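Local structure of vacuolar aminopeptidase 1 (Saccharomyces cerevisiae, 5JGF) at residues P118-L128 against G176-T184. The protein removes N-terminal amino acids, preferably neutral or hydrophobic ones, from peptides in the yeast vacuole as a zinc-dependent dodecameric enzyme of the M18 family. Sequence-based numbering, arbitrary orientation.
Sequences PYGGTLNELWL and GPFDKEDQT
L123 packs against K180 and T184, mostly carbon set against oxygen. Its CB lies 3.6 Å from T184 OG1, and T184 CG2 comes to 3.4 Å from L123 O. The aliphatic part of K180 runs past the backbone of 122-123, with CD 3.7 Å from T122 O; a bend at chi3 (-62°) brings CE to P118 CG, 4.1 Å away. At the other end, E125 CG meets the edge of the F178 ring at CE1 (3.6 Å), the carboxylate plane standing almost perpendicular to the ring, while L128 CD1 reaches the same CE1 obliquely.

One water donates to both L123 O and F178 O; a second donates to E125 OE2 (2.6 Å) and accepts from G176 N. E125 OE1 lies close to the like-charged OE2 of E125 of a third subunit. An alanine in place of E125 would probably leave the F178 edge without its CG neighbour and G176 N without the carboxylate-held water. Within 176-184, D179 OD2 accepts from E181 N, an Asx turn, and from D182 N on the opposite face, completing an Asx motif; Q183 OE1 accepts from D179 N.

The contact ties together two loops of the six-stranded antiparallel sheet, one leaving strand 112-119, the other leading into strand 187-189. L123 also packs on V97 of strand 96-99; T122 OG1 is hydrogen-bonded to T96 O, and the T122 side chain lies about 10 Å from a bound zinc ion. K180 O accepts from N407 ND2 of a second subunit, and F353 of the third packs on F178, placing this junction at dodecamer interfaces.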
loop_
_atom_site.group_PDB
_atom_site.type_symbol
_atom_site.label_atom_id
_atom_site.label_comp_id
_atom_site.label_asym_id
_atom_site.label_seq_id
_atom_site.Cartn_x
_atom_site.Cartn_y
_atom_site.Cartn_z
ATOM N N PRO D 118 -0.523 -13.103 -32.588
ATOM C CA PRO D 118 0.939 -13.111 -32.543
ATOM C C PRO D 118 1.513 -14.524 -32.602
ATOM O O PRO D 118 0.945 -15.455 -32.037
ATOM C CB PRO D 118 1.236 -12.441 -31.208
ATOM C CG PRO D 118 0.128 -12.981 -30.337
ATOM C CD PRO D 118 -1.096 -12.898 -31.243
ATOM N N TYR D 119 2.621 -14.675 -33.318
ATOM C CA TYR D 119 3.328 -15.949 -33.400
ATOM C C TYR D 119 4.592 -15.610 -32.618
ATOM O O TYR D 119 5.494 -14.958 -33.136
ATOM C CB TYR D 119 3.690 -16.304 -34.849
ATOM C CG TYR D 119 4.531 -17.561 -34.951
ATOM C CD1 TYR D 119 3.949 -18.826 -34.854
ATOM C CD2 TYR D 119 5.919 -17.483 -35.089
ATOM C CE1 TYR D 119 4.732 -19.987 -34.890
ATOM C CE2 TYR D 119 6.709 -18.634 -35.123
ATOM C CZ TYR D 119 6.110 -19.881 -35.024
ATOM O OH TYR D 119 6.888 -21.015 -35.065
ATOM N N GLY D 120 4.657 -16.038 -31.364
ATOM C CA GLY D 120 5.801 -15.678 -30.551
ATOM C C GLY D 120 5.481 -14.315 -29.950
ATOM O O GLY D 120 4.343 -13.843 -30.065
ATOM N N GLY D 121 6.470 -13.666 -29.340
ATOM C CA GLY D 121 6.236 -12.376 -28.706
ATOM C C GLY D 121 6.192 -11.133 -29.579
ATOM O O GLY D 121 7.023 -10.237 -29.430
ATOM N N THR D 122 5.222 -11.061 -30.484
ATOM C CA THR D 122 5.094 -9.900 -31.360
ATOM C C THR D 122 3.916 -9.024 -30.933
ATOM O O THR D 122 3.387 -9.179 -29.832
ATOM C CB THR D 122 4.899 -10.327 -32.830
ATOM O OG1 THR D 122 3.716 -11.124 -32.944
ATOM C CG2 THR D 122 6.105 -11.136 -33.314
ATOM N N LEU D 123 3.509 -8.108 -31.806
ATOM C CA LEU D 123 2.400 -7.201 -31.509
ATOM C C LEU D 123 2.681 -6.362 -30.268
ATOM O O LEU D 123 1.788 -6.100 -29.458
ATOM C CB LEU D 123 1.089 -7.975 -31.324
ATOM C CG LEU D 123 0.554 -8.676 -32.577
ATOM C CD1 LEU D 123 -0.752 -9.382 -32.250
ATOM C CD2 LEU D 123 0.344 -7.659 -33.693
ATOM N N ASN D 124 3.936 -5.956 -30.114
ATOM C CA ASN D 124 4.325 -5.107 -28.998
ATOM C C ASN D 124 4.688 -3.751 -29.589
ATOM O O ASN D 124 4.406 -3.484 -30.758
ATOM C CB ASN D 124 5.516 -5.696 -28.235
ATOM C CG ASN D 124 6.646 -6.111 -29.147
ATOM O OD1 ASN D 124 6.891 -5.487 -30.179
ATOM N ND2 ASN D 124 7.357 -7.162 -28.762
ATOM N N GLU D 125 5.324 -2.896 -28.800
ATOM C CA GLU D 125 5.665 -1.576 -29.297
ATOM C C GLU D 125 6.638 -1.543 -30.470
ATOM O O GLU D 125 6.619 -0.600 -31.258
ATOM C CB GLU D 125 6.159 -0.706 -28.141
ATOM C CG GLU D 125 4.992 -0.072 -27.385
ATOM C CD GLU D 125 5.342 0.354 -25.979
ATOM O OE1 GLU D 125 5.462 -0.531 -25.103
ATOM O OE2 GLU D 125 5.496 1.575 -25.753
ATOM N N LEU D 126 7.470 -2.569 -30.612
ATOM C CA LEU D 126 8.412 -2.591 -31.727
ATOM C C LEU D 126 7.682 -2.852 -33.045
ATOM O O LEU D 126 8.197 -2.533 -34.119
ATOM C CB LEU D 126 9.493 -3.652 -31.497
ATOM C CG LEU D 126 10.401 -3.406 -30.281
ATOM C CD1 LEU D 126 11.362 -4.570 -30.110
ATOM C CD2 LEU D 126 11.175 -2.108 -30.462
ATOM N N TRP D 127 6.479 -3.414 -32.963
ATOM C CA TRP D 127 5.694 -3.702 -34.158
ATOM C C TRP D 127 4.783 -2.551 -34.566
ATOM O O TRP D 127 4.121 -2.602 -35.606
ATOM C CB TRP D 127 4.866 -4.977 -33.962
ATOM C CG TRP D 127 5.654 -6.224 -34.249
ATOM C CD1 TRP D 127 6.642 -6.774 -33.479
ATOM C CD2 TRP D 127 5.557 -7.044 -35.422
ATOM N NE1 TRP D 127 7.168 -7.883 -34.105
ATOM C CE2 TRP D 127 6.520 -8.070 -35.297
ATOM C CE3 TRP D 127 4.750 -7.007 -36.570
ATOM C CZ2 TRP D 127 6.699 -9.057 -36.278
ATOM C CZ3 TRP D 127 4.929 -7.988 -37.545
ATOM C CH2 TRP D 127 5.897 -8.997 -37.391
ATOM N N LEU D 128 4.753 -1.504 -33.749
ATOM C CA LEU D 128 3.925 -0.347 -34.060
ATOM C C LEU D 128 4.600 0.523 -35.110
ATOM O O LEU D 128 5.823 0.652 -35.135
ATOM C CB LEU D 128 3.702 0.513 -32.816
ATOM C CG LEU D 128 2.949 -0.095 -31.634
ATOM C CD1 LEU D 128 2.931 0.913 -30.492
ATOM C CD2 LEU D 128 1.538 -0.462 -32.051
ATOM N N GLY D 176 2.204 2.451 -23.339
ATOM C CA GLY D 176 2.158 1.002 -23.380
ATOM C C GLY D 176 2.313 0.378 -22.006
ATOM O O GLY D 176 2.502 1.098 -21.024
ATOM N N PRO D 177 2.257 -0.960 -21.900
ATOM C CA PRO D 177 2.053 -1.896 -23.010
ATOM C C PRO D 177 0.623 -1.875 -23.534
ATOM O O PRO D 177 -0.291 -1.392 -22.864
ATOM C CB PRO D 177 2.423 -3.238 -22.391
ATOM C CG PRO D 177 1.929 -3.081 -20.992
ATOM C CD PRO D 177 2.419 -1.693 -20.631
ATOM N N PHE D 178 0.432 -2.412 -24.732
ATOM C CA PHE D 178 -0.886 -2.426 -25.344
ATOM C C PHE D 178 -1.490 -3.817 -25.450
ATOM O O PHE D 178 -0.777 -4.809 -25.602
ATOM C CB PHE D 178 -0.808 -1.774 -26.722
ATOM C CG PHE D 178 -0.260 -0.379 -26.688
ATOM C CD1 PHE D 178 1.077 -0.133 -26.987
ATOM C CD2 PHE D 178 -1.069 0.685 -26.304
ATOM C CE1 PHE D 178 1.603 1.159 -26.902
ATOM C CE2 PHE D 178 -0.554 1.981 -26.216
ATOM C CZ PHE D 178 0.786 2.215 -26.516
ATOM N N ASP D 179 -2.816 -3.874 -25.362
ATOM C CA ASP D 179 -3.555 -5.129 -25.449
ATOM C C ASP D 179 -3.398 -5.694 -26.860
ATOM O O ASP D 179 -3.720 -5.020 -27.839
ATOM C CB ASP D 179 -5.033 -4.874 -25.150
ATOM C CG ASP D 179 -5.835 -6.149 -25.055
ATOM O OD1 ASP D 179 -6.169 -6.553 -23.922
ATOM O OD2 ASP D 179 -6.121 -6.753 -26.110
ATOM N N LYS D 180 -2.918 -6.931 -26.962
ATOM C CA LYS D 180 -2.693 -7.559 -28.264
ATOM C C LYS D 180 -3.952 -7.913 -29.050
ATOM O O LYS D 180 -3.886 -8.144 -30.257
ATOM C CB LYS D 180 -1.820 -8.808 -28.101
ATOM C CG LYS D 180 -0.427 -8.509 -27.553
ATOM C CD LYS D 180 0.492 -9.720 -27.647
ATOM C CE LYS D 180 -0.026 -10.902 -26.827
ATOM N NZ LYS D 180 -0.051 -10.597 -25.365
ATOM N N GLU D 181 -5.098 -7.953 -28.379
ATOM C CA GLU D 181 -6.347 -8.275 -29.059
ATOM C C GLU D 181 -7.138 -7.028 -29.460
ATOM O O GLU D 181 -7.680 -6.956 -30.564
ATOM C CB GLU D 181 -7.208 -9.169 -28.159
ATOM C CG GLU D 181 -8.602 -9.500 -28.692
ATOM C CD GLU D 181 -8.579 -10.299 -29.985
ATOM O OE1 GLU D 181 -7.665 -11.133 -30.159
ATOM O OE2 GLU D 181 -9.491 -10.102 -30.821
ATOM N N ASP D 182 -7.189 -6.036 -28.575
ATOM C CA ASP D 182 -7.968 -4.831 -28.844
ATOM C C ASP D 182 -7.234 -3.582 -29.306
ATOM O O ASP D 182 -7.851 -2.687 -29.879
ATOM C CB ASP D 182 -8.791 -4.455 -27.608
ATOM C CG ASP D 182 -9.730 -5.558 -27.176
ATOM O OD1 ASP D 182 -10.327 -6.200 -28.061
ATOM O OD2 ASP D 182 -9.877 -5.771 -25.954
ATOM N N GLN D 183 -5.932 -3.499 -29.065
ATOM C CA GLN D 183 -5.221 -2.289 -29.448
ATOM C C GLN D 183 -4.208 -2.411 -30.579
ATOM O O GLN D 183 -4.033 -1.473 -31.354
ATOM C CB GLN D 183 -4.553 -1.685 -28.208
ATOM C CG GLN D 183 -5.549 -1.373 -27.088
ATOM C CD GLN D 183 -4.903 -0.698 -25.890
ATOM O OE1 GLN D 183 -3.967 -1.228 -25.293
ATOM N NE2 GLN D 183 -5.408 0.475 -25.530
ATOM N N THR D 184 -3.546 -3.555 -30.686
ATOM C CA THR D 184 -2.553 -3.729 -31.741
ATOM C C THR D 184 -3.167 -4.456 -32.933
ATOM O O THR D 184 -2.798 -5.591 -33.241
ATOM C CB THR D 184 -1.341 -4.516 -31.216
ATOM O OG1 THR D 184 -1.769 -5.804 -30.773
ATOM C CG2 THR D 184 -0.698 -3.783 -30.049
HETATM O O HOH W 1 1.552 -5.559 -26.727
HETATM O O HOH W 2 4.732 3.578 -24.323
#